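Side-chain contacts in hypothetical protein (Giardia lamblia, PDB 3I3F), which is of unknown function but belongs to the YjgF-like (endoribonuclease L-PSP) family and binds a small carboxylic acid in pockets formed between subunits: residues 21-26 against 68-73; 30-33 against 38-41; 32-37 against 73-78; 62-67 against 131-136; 103-108 against 114-119. All coordinates share one frame; numbering follows the deposited sequence. Where two conformers were deposited one is given.

How the contacts relate
Helix 56-74 ties most of the contacts together: contacts 1, 3 and 4 all use it, meeting in turn a loop, strand 32-35 and strand 131-139. Contact 2 pairs strands 32-35 and 38-41 of the mixed sheet; its centre lies about 7 Å from that of contact 3, with which it shares Ile-32 and Ala-33. Contact 5, formed by helix 95-108 and strand 117-123, sits across the chain's centre from contact 1, the two centres about 19 Å apart. Contact 4 lies near the middle and touches contact 5 through Phe-65 and Tyr-105. Along the chain, contact 5 falls between the two segments of contact 4. Two helices thus pack on one sheet, and pentanoic acid is bound near contacts 1 and 5.

Contact 1: 21-26 against 68-73; sequences PDVVKF and IRKCLE. With LEA (pentanoic acid), chain F.
Val-23 makes the close-packed half of this contact, setting both its methyls against one side of helix 56-74. CG1 stands anti to the backbone N (chi1 179°), which turns the two branches onto successive residues of the helix. Val-23 CG2 rests on Lys-70 CB at 3.6 Å, and Val-23 CG1 meets Cys-71 SG at 3.8 Å. Valine and cysteine are both buried; Asn-67, one turn earlier, also touches Val-23, and Gln-31 packs against the cysteine.

Toward solvent the contact becomes polar and less constrained. Asp-22 is exposed and was deposited in two conformers. In the one described, Lys-70 runs out extended beyond CG and forms a salt bridge, NZ lying 2.9 Å from Asp-22 OD2. The ammonium group arrives from above the carboxylate, 52° out of its plane. A water 3.2 Å from Lys-70 NZ also bonds to the backbone O of Asp-22, and Asp-66 of the same helix gives the lysine a second carboxylate.

Farther along the loop, Phe-26 CE2 comes within 3.5 Å of C6 of the pentanoic acid, which is also bonded by Gln-126 of the same chain and by Arg-118 of the second subunit. On the helix the loop thus rests on a buried apolar patch made by Val-23, with an ion pair at the solvent side that probably adjusts, as the two conformers of Asp-22 suggest.

Contact 2: 30-33 against 38-41; sequences GQIA and MVYL
Ile-32 lies side by side with two residues of the neighbouring strand, all three pointing the same way. Its chi1 of -52° aims one branch at each neighbour: Ile-32 CG2 touches Val-39 CG1 at 3.8 Å, while Ile-32 CG1 runs beside Leu-41 CD2 at 3.9 Å. This face is roofed by helix 56-74, where Cys-71 meets Ile-32, Leu-72 meets Val-39 and Ile-68 meets Leu-41.

On the reverse face Ala-33 CB and Tyr-40 CB are 4.4 Å apart. The tyrosine ring leads away from the alanine, leaving Ala-33 O near the ring plane at its edge. Val-83 of the second subunit packs on both residues, so this face of the hairpin is part of the subunit interface.

Ala-33 and Tyr-40 form an antiparallel hydrogen-bonded pair. Ala-33 N gives its hydrogen to Tyr-40 O at 2.8 Å and 171°, and Tyr-40 N returns one to Ala-33 O at 2.8 Å and 175°. Ile-32 and Leu-41 form the adjoining non-hydrogen-bonded pair, where Leu-41 CA makes a CA-H...O contact with Gln-31 O at 3.4 Å. The side chain of Gln-31 leaves the hairpin and bonds to Cys-20 N and Val-24 O. Nearly straight backbone bonds therefore set the register, while apolar side chains commit one face to the helix and the other to a neighbouring subunit.

Contact 3: 32-37 against 73-78; sequences IAVVNG and EYANSG
Ile-32 and Tyr-74 cross at about a right angle where helix 56-74 runs out over the hairpin. The far methyl of the isoleucine does the touching, Ile-32 CD1 reaching Tyr-74 CD2 at 4.0 Å and approaching the ring obliquely. The tyrosine's chi1 of -171° sets its ring beside this methyl and against Pro-21, although the residue as a whole remains exposed.

Deeper in, the methyl of Ala-75 faces two branched side chains of strand 32-35. Ala-75 CB lies 3.7 Å from Ile-32 CG2, and more loosely, at 4.2 Å, from Val-34 CG2. Val-39 of the adjacent strand presses on the same alanine, which is buried. The isoleucine thus uses separate branches for the two residues, CD1 for the ring and CG2 for the methyl.

Immediately beyond, the helix closes in a Schellman motif with Asn-76, at positive phi, as its C-prime residue. Asn-76 N bonds to Glu-73 O at 3.2 Å, and Ser-77 N to Leu-72 O. Gln-140 NE2 bonds to Ala-75 O, and Ser-77 OG to Ala-139 O. Between strand and helix end the contact is purely apolar, while Asn-76 N, Ser-77 N, Ser-77 OG and Ala-75 O find their partners in the helix and the C-terminal residues.

Contact 4: 62-67 against 131-136; sequences RQTFDN and VEVVNV
Thr-64 and Phe-65 converge on a single methyl of Val-133. Thr-64 CG2 meets Val-133 CG2 at 3.7 Å, and Phe-65 CZ comes obliquely to the same methyl, 3.9 Å from Val-133 CG2. The phenylalanine and valine side chains cross at about a right angle. The threonine turns CG2 toward Val-133, anti to its own backbone nitrogen, and leaves OG1 beside that nitrogen, where it bonds to Gln-60 O of the preceding turn. This hydroxyl also borders Val-131, with Thr-64 OG1 4.2 Å from Val-131 CG1.

In the next shell Phe-101 and Val-108 of helix 95-108 pack on Phe-65, and Ile-68 covers Val-133 one turn along. On another side of the helix Gln-63 NE2 bonds to Asn-67 OD1 at 2.9 Å, and Asn-67 in turn holds the carbonyl of Ile-47.

The short helix and strand axes run 9.0 Å apart at 24°, close to parallel. The first bond of the Glu-132 side chain leads away from the helix, and the residue touches bound pentanoic acid and packs on Cys-119 of the second subunit, while Asn-135 packs on Asn-135 of both other subunits. One face of the sheet buried under helices and the other turned toward neighbouring subunits is the layered alpha/beta arrangement of the YjgF-like trimer.

Contact 5: 103-108 against 114-119; sequences ELYREV and TRPCRC. With LEA (pentanoic acid), chain D.
Torsions bring the edge of the Arg-118 guanidinium down onto one face of the Tyr-105 ring. In both residues CG stands anti to the backbone N (chi1 -173° in Tyr-105), which extends them past each other in opposite directions, and a bend in the arginine at chi3, 103°, swings its guanidinium over the ring. The two planes are 83° apart, so the guanidinium stands upright on the aromatic face with NH1 lowered onto it. This cation-pi contact places Arg-118 CZ 4.5 Å from the centroid of the Tyr-105 ring. Toward the hydroxyl, Arg-118 CD lies 3.4 Å from Tyr-105 OH.

So positioned, the arginine offers two N-H groups to pentanoic acid: Arg-118 NE bonds to O1 of the ligand at 2.8 Å, and Arg-118 NH2 to O2 of the ligand at 2.8 Å. Asn-102 OD1 also receives a bond from NH2, helping fix the group's rotation. The tyrosine hydroxyl gives its hydrogen to a water 2.6 Å from Tyr-105 OH, which passes one on to Pro-116 O.

On the next residue of the helix, Arg-106 lays its aliphatic chain over one face of the Arg-115 guanidinium, Arg-106 CG being 3.4 Å from Arg-115 NH2. Their charged ends diverge: Arg-115 NE bonds to Phe-109 O and NH1 to Glu-27 O of the third subunit, while Arg-106 NH1 bonds to Asn-28 of that subunit. The contact closes a beta-alpha-beta unit, helix 95-108 against strand 117-123, and its paired arginine-carboxylate bonds are consistent with the intersubunit acid-binding pocket of YjgF-like proteins.

Contact 1: 21-26 against 68-73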
# COMPACT_ATOMS: atom_id res chain seq x y z
N PRO A 21 7.84 -21.29 -9.98
CA PRO A 21 9.08 -22.00 -9.63
C PRO A 21 10.38 -21.33 -10.10
O PRO A 21 11.45 -21.72 -9.64
CB PRO A 21 8.90 -23.37 -10.29
CG PRO A 21 7.91 -23.18 -11.36
CD PRO A 21 7.00 -22.07 -10.91
N ASP A 22 10.28 -20.35 -11.01
CA ASP A 22 11.46 -19.65 -11.53
C ASP A 22 11.73 -18.34 -10.79
O ASP A 22 12.61 -17.57 -11.18
CB ASP A 22 11.31 -19.39 -13.03
CG ASP A 22 12.62 -19.02 -13.70
OD1 ASP A 22 13.69 -19.44 -13.19
OD2 ASP A 22 12.59 -18.31 -14.73
N VAL A 23 10.97 -18.07 -9.73
CA VAL A 23 11.15 -16.86 -8.93
C VAL A 23 11.32 -17.22 -7.46
O VAL A 23 10.61 -18.08 -6.94
CB VAL A 23 9.97 -15.88 -9.11
CG1 VAL A 23 10.17 -14.63 -8.25
CG2 VAL A 23 9.80 -15.50 -10.58
N VAL A 24 12.27 -16.57 -6.80
CA VAL A 24 12.55 -16.80 -5.39
C VAL A 24 11.28 -16.68 -4.54
O VAL A 24 10.44 -15.80 -4.77
CB VAL A 24 13.64 -15.84 -4.85
CG1 VAL A 24 13.17 -14.39 -4.90
CG2 VAL A 24 14.07 -16.23 -3.45
N LYS A 25 11.15 -17.58 -3.57
CA LYS A 25 10.00 -17.63 -2.67
C LYS A 25 10.52 -17.46 -1.24
O LYS A 25 11.45 -18.15 -0.83
CB LYS A 25 9.29 -18.98 -2.83
CG LYS A 25 8.15 -19.24 -1.85
CD LYS A 25 7.01 -18.27 -2.03
CE LYS A 25 5.83 -18.61 -1.13
NZ LYS A 25 6.14 -18.42 0.32
N PHE A 26 9.92 -16.53 -0.50
CA PHE A 26 10.31 -16.26 0.89
C PHE A 26 9.31 -16.90 1.85
O PHE A 26 8.10 -16.83 1.62
CB PHE A 26 10.42 -14.76 1.13
CG PHE A 26 11.31 -14.05 0.15
CD1 PHE A 26 12.68 -14.28 0.14
CD2 PHE A 26 10.78 -13.17 -0.78
CE1 PHE A 26 13.51 -13.63 -0.77
CE2 PHE A 26 11.60 -12.52 -1.70
CZ PHE A 26 12.96 -12.75 -1.69
N ILE A 68 8.82 -9.85 -11.10
CA ILE A 68 7.44 -9.40 -11.24
C ILE A 68 6.83 -9.88 -12.56
O ILE A 68 5.71 -10.40 -12.57
CB ILE A 68 7.33 -7.86 -11.14
CG1 ILE A 68 7.62 -7.41 -9.70
CG2 ILE A 68 5.95 -7.38 -11.56
CD1 ILE A 68 7.86 -5.93 -9.56
N ARG A 69 7.57 -9.73 -13.66
CA ARG A 69 7.10 -10.19 -14.97
C ARG A 69 6.79 -11.68 -14.96
O ARG A 69 5.73 -12.11 -15.41
CB ARG A 69 8.14 -9.88 -16.05
CG ARG A 69 7.70 -10.25 -17.47
CD ARG A 69 8.82 -10.11 -18.49
NE ARG A 69 9.96 -10.98 -18.18
CZ ARG A 69 10.02 -12.29 -18.43
NH1 ARG A 69 8.99 -12.93 -18.99
NH2 ARG A 69 11.11 -12.97 -18.11
N LYS A 70 7.73 -12.48 -14.45
CA LYS A 70 7.56 -13.93 -14.41
C LYS A 70 6.37 -14.35 -13.54
O LYS A 70 5.59 -15.22 -13.92
CB LYS A 70 8.84 -14.62 -13.93
CG LYS A 70 9.97 -14.58 -14.94
CD LYS A 70 11.19 -15.30 -14.41
CE LYS A 70 12.37 -15.18 -15.37
NZ LYS A 70 13.65 -15.57 -14.73
N CYS A 71 6.24 -13.73 -12.37
CA CYS A 71 5.11 -14.03 -11.48
C CYS A 71 3.78 -13.71 -12.15
O CYS A 71 2.85 -14.53 -12.11
CB CYS A 71 5.22 -13.25 -10.17
SG CYS A 71 6.48 -13.87 -9.04
N LEU A 72 3.67 -12.53 -12.76
CA LEU A 72 2.43 -12.12 -13.40
C LEU A 72 2.06 -13.02 -14.58
O LEU A 72 0.90 -13.41 -14.72
CB LEU A 72 2.50 -10.66 -13.85
CG LEU A 72 2.51 -9.63 -12.71
CD1 LEU A 72 2.69 -8.22 -13.24
CD2 LEU A 72 1.24 -9.73 -11.88
N GLU A 73 3.03 -13.37 -15.41
CA GLU A 73 2.77 -14.25 -16.55
C GLU A 73 2.36 -15.66 -16.10
O GLU A 73 1.47 -16.27 -16.68
CB GLU A 73 3.97 -14.29 -17.50
CG GLU A 73 4.13 -12.97 -18.27
CD GLU A 73 5.34 -12.93 -19.19
OE1 GLU A 73 6.04 -13.95 -19.32
OE2 GLU A 73 5.58 -11.86 -19.78
C2 LEA F . 8.75 -9.44 3.91
O2 LEA F . 7.54 -9.14 3.81
C3 LEA F . 9.58 -9.67 2.67
C4 LEA F . 8.81 -9.33 1.39
C5 LEA F . 9.63 -9.56 0.11
C6 LEA F . 11.11 -9.74 0.35
O1 LEA F . 9.31 -9.58 5.01
O HOH W 1 13.51 -14.95 -11.62

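Contact 2: 30-33 against 38-41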
# COMPACT_ATOMS: atom_id res chain seq x y z
N GLY A 30 3.62 -14.60 0.84
CA GLY A 30 2.88 -15.08 -0.31
C GLY A 30 3.43 -14.40 -1.54
O GLY A 30 3.55 -13.18 -1.58
N GLN A 31 3.81 -15.19 -2.54
CA GLN A 31 4.44 -14.66 -3.74
C GLN A 31 3.40 -14.07 -4.69
O GLN A 31 3.57 -12.97 -5.21
CB GLN A 31 5.23 -15.76 -4.44
CG GLN A 31 6.24 -15.27 -5.46
CD GLN A 31 6.70 -16.39 -6.36
OE1 GLN A 31 5.92 -16.92 -7.15
NE2 GLN A 31 7.98 -16.77 -6.24
N ILE A 32 2.32 -14.83 -4.89
CA ILE A 32 1.27 -14.49 -5.84
C ILE A 32 -0.07 -14.88 -5.24
O ILE A 32 -0.21 -15.99 -4.71
CB ILE A 32 1.42 -15.27 -7.17
CG1 ILE A 32 2.83 -15.13 -7.74
CG2 ILE A 32 0.38 -14.82 -8.19
CD1 ILE A 32 3.07 -16.00 -8.96
N ALA A 33 -1.06 -13.99 -5.31
CA ALA A 33 -2.43 -14.33 -4.95
C ALA A 33 -3.37 -13.91 -6.08
O ALA A 33 -3.20 -12.84 -6.66
CB ALA A 33 -2.83 -13.65 -3.66
N MET A 38 -8.17 -10.79 -10.48
CA MET A 38 -7.11 -9.85 -10.12
C MET A 38 -5.94 -10.59 -9.49
O MET A 38 -6.13 -11.55 -8.75
CB MET A 38 -7.64 -8.80 -9.14
CG MET A 38 -8.77 -7.93 -9.69
SD MET A 38 -8.29 -6.91 -11.10
CE MET A 38 -7.11 -5.80 -10.34
N VAL A 39 -4.73 -10.13 -9.79
CA VAL A 39 -3.51 -10.72 -9.27
C VAL A 39 -2.82 -9.74 -8.32
O VAL A 39 -2.69 -8.55 -8.64
CB VAL A 39 -2.53 -11.08 -10.40
CG1 VAL A 39 -1.32 -11.83 -9.85
CG2 VAL A 39 -3.24 -11.91 -11.47
N TYR A 40 -2.42 -10.24 -7.16
CA TYR A 40 -1.65 -9.47 -6.17
C TYR A 40 -0.31 -10.16 -5.99
O TYR A 40 -0.24 -11.39 -6.03
CB TYR A 40 -2.38 -9.44 -4.83
CG TYR A 40 -3.68 -8.66 -4.85
CD1 TYR A 40 -3.75 -7.38 -4.32
CD2 TYR A 40 -4.83 -9.20 -5.41
CE1 TYR A 40 -4.93 -6.65 -4.34
CE2 TYR A 40 -6.02 -8.48 -5.44
CZ TYR A 40 -6.06 -7.21 -4.90
OH TYR A 40 -7.23 -6.48 -4.92
N LEU A 41 0.75 -9.39 -5.80
CA LEU A 41 2.07 -9.95 -5.54
C LEU A 41 2.60 -9.56 -4.16
O LEU A 41 2.37 -8.44 -3.70
CB LEU A 41 3.09 -9.49 -6.59
CG LEU A 41 2.80 -9.78 -8.06
CD1 LEU A 41 3.99 -9.35 -8.90
CD2 LEU A 41 2.50 -11.25 -8.30

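Contact 3: 32-37 against 73-78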
# COMPACT_ATOMS: atom_id res chain seq x y z
N ILE A 32 2.32 -14.83 -4.89
CA ILE A 32 1.27 -14.49 -5.84
C ILE A 32 -0.07 -14.88 -5.24
O ILE A 32 -0.21 -15.99 -4.71
CB ILE A 32 1.42 -15.27 -7.17
CG1 ILE A 32 2.83 -15.13 -7.74
CG2 ILE A 32 0.38 -14.82 -8.19
CD1 ILE A 32 3.07 -16.00 -8.96
N ALA A 33 -1.06 -13.99 -5.31
CA ALA A 33 -2.43 -14.33 -4.95
C ALA A 33 -3.37 -13.91 -6.08
O ALA A 33 -3.20 -12.84 -6.66
CB ALA A 33 -2.83 -13.65 -3.66
N VAL A 34 -4.33 -14.77 -6.41
CA VAL A 34 -5.33 -14.47 -7.43
C VAL A 34 -6.72 -14.52 -6.81
O VAL A 34 -7.06 -15.47 -6.11
CB VAL A 34 -5.26 -15.47 -8.61
CG1 VAL A 34 -6.32 -15.14 -9.65
CG2 VAL A 34 -3.87 -15.47 -9.22
N VAL A 35 -7.51 -13.48 -7.07
CA VAL A 35 -8.88 -13.39 -6.56
C VAL A 35 -9.75 -12.60 -7.54
O VAL A 35 -9.43 -11.46 -7.88
CB VAL A 35 -8.92 -12.73 -5.16
CG1 VAL A 35 -8.21 -11.38 -5.17
CG2 VAL A 35 -10.36 -12.58 -4.67
N ASN A 36 -10.83 -13.22 -8.00
CA ASN A 36 -11.82 -12.56 -8.87
C ASN A 36 -11.20 -11.87 -10.09
O ASN A 36 -11.53 -10.72 -10.39
CB ASN A 36 -12.64 -11.56 -8.06
CG ASN A 36 -13.27 -12.17 -6.82
OD1 ASN A 36 -13.60 -13.35 -6.79
ND2 ASN A 36 -13.42 -11.36 -5.77
N GLY A 37 -10.29 -12.56 -10.77
CA GLY A 37 -9.65 -12.01 -11.97
C GLY A 37 -8.60 -10.95 -11.73
O GLY A 37 -8.17 -10.27 -12.67
N GLU A 73 3.03 -13.37 -15.41
CA GLU A 73 2.77 -14.25 -16.55
C GLU A 73 2.36 -15.66 -16.10
O GLU A 73 1.47 -16.27 -16.68
CB GLU A 73 3.97 -14.29 -17.50
CG GLU A 73 4.13 -12.97 -18.27
CD GLU A 73 5.34 -12.93 -19.19
OE1 GLU A 73 6.04 -13.95 -19.32
OE2 GLU A 73 5.58 -11.86 -19.78
N TYR A 74 2.99 -16.13 -15.03
CA TYR A 74 2.63 -17.40 -14.40
C TYR A 74 1.18 -17.39 -13.90
O TYR A 74 0.49 -18.42 -13.95
CB TYR A 74 3.59 -17.66 -13.23
CG TYR A 74 3.51 -19.03 -12.59
CD1 TYR A 74 4.03 -20.16 -13.22
CD2 TYR A 74 2.95 -19.19 -11.32
CE1 TYR A 74 3.97 -21.41 -12.62
CE2 TYR A 74 2.89 -20.43 -10.71
CZ TYR A 74 3.40 -21.54 -11.37
OH TYR A 74 3.34 -22.77 -10.76
N ALA A 75 0.71 -16.23 -13.46
CA ALA A 75 -0.65 -16.05 -12.94
C ALA A 75 -1.65 -15.57 -14.01
O ALA A 75 -2.70 -15.02 -13.66
CB ALA A 75 -0.62 -15.06 -11.77
N ASN A 76 -1.34 -15.80 -15.28
CA ASN A 76 -2.22 -15.41 -16.40
C ASN A 76 -2.43 -13.90 -16.49
O ASN A 76 -3.53 -13.42 -16.76
CB ASN A 76 -3.56 -16.16 -16.33
CG ASN A 76 -4.27 -16.22 -17.68
OD1 ASN A 76 -3.64 -16.22 -18.74
ND2 ASN A 76 -5.60 -16.29 -17.64
N SER A 77 -1.35 -13.15 -16.26
CA SER A 77 -1.35 -11.70 -16.33
C SER A 77 -0.08 -11.26 -17.07
O SER A 77 0.47 -12.02 -17.86
CB SER A 77 -1.41 -11.11 -14.91
OG SER A 77 -1.58 -9.70 -14.93
N GLY A 78 0.38 -10.04 -16.81
CA GLY A 78 1.61 -9.56 -17.43
C GLY A 78 1.89 -8.13 -17.00
O GLY A 78 1.05 -7.50 -16.37

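Contact 4: 62-67 against 131-136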
# COMPACT_ATOMS: atom_id res chain seq x y z
N ARG A 62 16.66 -4.52 -12.23
CA ARG A 62 16.35 -5.39 -13.36
C ARG A 62 15.82 -6.75 -12.88
O ARG A 62 14.86 -7.27 -13.44
CB ARG A 62 17.59 -5.59 -14.25
CG ARG A 62 18.01 -4.34 -15.01
CD ARG A 62 19.23 -4.60 -15.88
NE ARG A 62 19.66 -3.41 -16.60
CZ ARG A 62 19.12 -2.99 -17.75
NH1 ARG A 62 18.13 -3.67 -18.30
NH2 ARG A 62 19.58 -1.90 -18.34
N GLN A 63 16.45 -7.30 -11.85
CA GLN A 63 16.02 -8.59 -11.30
C GLN A 63 14.63 -8.49 -10.66
O GLN A 63 13.83 -9.41 -10.80
CB GLN A 63 17.05 -9.10 -10.28
CG GLN A 63 16.74 -10.50 -9.74
CD GLN A 63 16.83 -11.57 -10.80
OE1 GLN A 63 17.88 -11.76 -11.41
NE2 GLN A 63 15.73 -12.27 -11.03
N THR A 64 14.36 -7.39 -9.97
CA THR A 64 13.06 -7.17 -9.34
C THR A 64 11.93 -7.20 -10.36
O THR A 64 10.92 -7.88 -10.16
CB THR A 64 13.02 -5.84 -8.57
OG1 THR A 64 13.96 -5.89 -7.49
CG2 THR A 64 11.63 -5.57 -8.00
N PHE A 65 12.09 -6.48 -11.47
CA PHE A 65 11.04 -6.43 -12.47
C PHE A 65 10.96 -7.70 -13.32
O PHE A 65 9.90 -8.05 -13.82
CB PHE A 65 11.15 -5.17 -13.33
CG PHE A 65 10.67 -3.94 -12.61
CD1 PHE A 65 9.31 -3.76 -12.36
CD2 PHE A 65 11.56 -2.99 -12.13
CE1 PHE A 65 8.85 -2.65 -11.68
CE2 PHE A 65 11.11 -1.87 -11.45
CZ PHE A 65 9.75 -1.71 -11.22
N ASP A 66 12.08 -8.42 -13.45
CA ASP A 66 12.06 -9.75 -14.06
C ASP A 66 11.23 -10.71 -13.21
O ASP A 66 10.42 -11.46 -13.73
CB ASP A 66 13.48 -10.29 -14.25
CG ASP A 66 13.52 -11.52 -15.15
OD1 ASP A 66 12.97 -11.47 -16.27
OD2 ASP A 66 14.12 -12.54 -14.73
N ASN A 67 11.44 -10.67 -11.89
CA ASN A 67 10.64 -11.46 -10.95
C ASN A 67 9.15 -11.14 -11.07
O ASN A 67 8.32 -12.04 -11.14
CB ASN A 67 11.09 -11.22 -9.50
CG ASN A 67 12.46 -11.80 -9.20
OD1 ASN A 67 13.01 -12.59 -9.97
ND2 ASN A 67 13.02 -11.42 -8.06
N VAL A 131 16.23 -1.59 -3.37
CA VAL A 131 14.92 -1.31 -3.92
C VAL A 131 13.97 -2.46 -3.60
O VAL A 131 14.39 -3.62 -3.51
CB VAL A 131 14.98 -1.09 -5.46
CG1 VAL A 131 15.62 -2.30 -6.15
CG2 VAL A 131 13.60 -0.81 -6.03
N GLU A 132 12.70 -2.13 -3.41
CA GLU A 132 11.67 -3.14 -3.23
C GLU A 132 10.38 -2.62 -3.85
O GLU A 132 10.01 -1.47 -3.65
CB GLU A 132 11.45 -3.44 -1.74
CG GLU A 132 10.46 -4.56 -1.49
CD GLU A 132 10.42 -5.03 -0.05
OE1 GLU A 132 11.27 -4.59 0.76
OE2 GLU A 132 9.53 -5.85 0.27
N VAL A 133 9.72 -3.48 -4.63
CA VAL A 133 8.47 -3.12 -5.28
C VAL A 133 7.35 -3.94 -4.63
O VAL A 133 7.42 -5.17 -4.58
CB VAL A 133 8.53 -3.37 -6.79
CG1 VAL A 133 7.18 -3.07 -7.44
CG2 VAL A 133 9.62 -2.51 -7.41
N VAL A 134 6.34 -3.24 -4.12
CA VAL A 134 5.29 -3.85 -3.33
C VAL A 134 3.91 -3.43 -3.83
O VAL A 134 3.79 -2.52 -4.65
CB VAL A 134 5.43 -3.49 -1.83
CG1 VAL A 134 6.83 -3.82 -1.32
CG2 VAL A 134 5.12 -2.01 -1.59
N ASN A 135 2.88 -4.11 -3.34
CA ASN A 135 1.50 -3.81 -3.70
C ASN A 135 1.25 -3.78 -5.21
O ASN A 135 0.48 -2.95 -5.70
CB ASN A 135 1.05 -2.50 -3.04
CG ASN A 135 1.00 -2.59 -1.53
OD1 ASN A 135 0.60 -3.62 -0.98
ND2 ASN A 135 1.40 -1.53 -0.86
N VAL A 136 1.90 -4.69 -5.93
CA VAL A 136 1.61 -4.85 -7.35
C VAL A 136 0.23 -5.47 -7.47
O VAL A 136 -0.03 -6.54 -6.92
CB VAL A 136 2.64 -5.76 -8.06
CG1 VAL A 136 2.20 -6.06 -9.49
CG2 VAL A 136 4.01 -5.10 -8.05

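Contact 5: 103-108 against 114-119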
# COMPACT_ATOMS: atom_id res chain seq x y z
N GLU A 103 15.16 5.67 -14.75
CA GLU A 103 15.56 5.39 -16.13
C GLU A 103 15.26 3.93 -16.48
O GLU A 103 14.70 3.65 -17.54
CB GLU A 103 17.06 5.67 -16.33
CG GLU A 103 17.43 7.14 -16.19
CD GLU A 103 18.92 7.40 -16.20
OE1 GLU A 103 19.72 6.43 -16.13
OE2 GLU A 103 19.31 8.58 -16.26
N LEU A 104 15.63 3.02 -15.59
CA LEU A 104 15.37 1.59 -15.79
C LEU A 104 13.87 1.28 -15.75
O LEU A 104 13.38 0.46 -16.52
CB LEU A 104 16.10 0.76 -14.72
CG LEU A 104 17.62 0.81 -14.80
CD1 LEU A 104 18.24 0.33 -13.50
CD2 LEU A 104 18.12 -0.01 -15.98
N TYR A 105 13.15 1.96 -14.85
CA TYR A 105 11.70 1.81 -14.74
C TYR A 105 11.01 2.12 -16.07
O TYR A 105 10.10 1.40 -16.49
CB TYR A 105 11.16 2.74 -13.66
CG TYR A 105 9.70 2.55 -13.35
CD1 TYR A 105 9.29 1.59 -12.43
CD2 TYR A 105 8.72 3.32 -13.97
CE1 TYR A 105 7.95 1.40 -12.13
CE2 TYR A 105 7.38 3.14 -13.68
CZ TYR A 105 7.00 2.18 -12.76
OH TYR A 105 5.67 1.99 -12.46
N ARG A 106 11.46 3.18 -16.74
CA ARG A 106 10.90 3.57 -18.03
C ARG A 106 11.24 2.60 -19.16
O ARG A 106 10.58 2.60 -20.19
CB ARG A 106 11.32 4.99 -18.39
CG ARG A 106 10.65 6.07 -17.54
CD ARG A 106 10.94 7.46 -18.07
NE ARG A 106 12.36 7.80 -18.00
CZ ARG A 106 12.96 8.39 -16.97
NH1 ARG A 106 12.28 8.74 -15.88
NH2 ARG A 106 14.26 8.64 -17.03
N GLU A 107 12.28 1.78 -18.98
CA GLU A 107 12.59 0.71 -19.93
C GLU A 107 11.67 -0.50 -19.74
O GLU A 107 11.48 -1.28 -20.67
CB GLU A 107 14.05 0.26 -19.80
CG GLU A 107 15.06 1.32 -20.21
CD GLU A 107 16.50 0.87 -20.04
OE1 GLU A 107 16.74 -0.27 -19.58
OE2 GLU A 107 17.41 1.66 -20.37
N VAL A 108 11.11 -0.65 -18.54
CA VAL A 108 10.16 -1.72 -18.27
C VAL A 108 8.77 -1.31 -18.73
O VAL A 108 8.07 -2.08 -19.39
CB VAL A 108 10.13 -2.08 -16.77
CG1 VAL A 108 9.05 -3.12 -16.49
CG2 VAL A 108 11.49 -2.57 -16.32
N THR A 114 0.44 4.67 -20.88
CA THR A 114 -0.15 3.53 -20.18
C THR A 114 0.65 3.04 -18.97
O THR A 114 0.47 1.91 -18.52
CB THR A 114 -0.34 2.34 -21.15
OG1 THR A 114 0.94 1.91 -21.64
CG2 THR A 114 -1.23 2.73 -22.32
N ARG A 115 1.52 3.89 -18.43
CA ARG A 115 2.27 3.51 -17.23
C ARG A 115 1.30 3.32 -16.06
O ARG A 115 0.34 4.07 -15.94
CB ARG A 115 3.34 4.56 -16.88
CG ARG A 115 4.41 4.66 -17.93
CD ARG A 115 5.66 5.38 -17.46
NE ARG A 115 6.73 5.13 -18.42
CZ ARG A 115 7.39 6.04 -19.14
NH1 ARG A 115 7.16 7.34 -19.00
NH2 ARG A 115 8.32 5.63 -19.99
N PRO A 116 1.55 2.31 -15.22
CA PRO A 116 0.61 2.04 -14.13
C PRO A 116 0.65 3.08 -13.03
O PRO A 116 1.60 3.87 -12.94
CB PRO A 116 1.08 0.68 -13.60
CG PRO A 116 2.52 0.60 -13.95
CD PRO A 116 2.65 1.33 -15.26
N CYS A 117 -0.38 3.09 -12.19
CA CYS A 117 -0.38 3.94 -11.01
C CYS A 117 0.85 3.61 -10.18
O CYS A 117 1.22 2.44 -10.02
CB CYS A 117 -1.65 3.73 -10.19
SG CYS A 117 -3.15 4.22 -11.06
N ARG A 118 1.50 4.65 -9.66
CA ARG A 118 2.77 4.49 -8.96
C ARG A 118 2.90 5.48 -7.82
O ARG A 118 2.37 6.59 -7.89
CB ARG A 118 3.92 4.69 -9.94
CG ARG A 118 5.25 4.13 -9.47
CD ARG A 118 6.39 4.54 -10.39
NE ARG A 118 7.21 5.61 -9.82
CZ ARG A 118 8.47 5.87 -10.17
NH1 ARG A 118 9.10 5.14 -11.09
NH2 ARG A 118 9.13 6.86 -9.57
N CYS A 119 3.59 5.06 -6.77
CA CYS A 119 4.17 5.99 -5.81
C CYS A 119 5.57 5.49 -5.49
O CYS A 119 5.90 4.33 -5.75
CB CYS A 119 3.30 6.11 -4.55
SG CYS A 119 3.17 4.61 -3.56
C2 LEA D . 6.50 8.66 -8.04
O2 LEA D . 7.73 8.84 -8.16
C3 LEA D . 5.58 9.84 -7.80
C4 LEA D . 6.35 11.12 -7.49
C5 LEA D . 5.47 12.36 -7.64
C6 LEA D . 4.11 12.18 -6.99
O1 LEA D . 5.99 7.52 -8.11
O HOH W 2 4.20 3.84 -13.61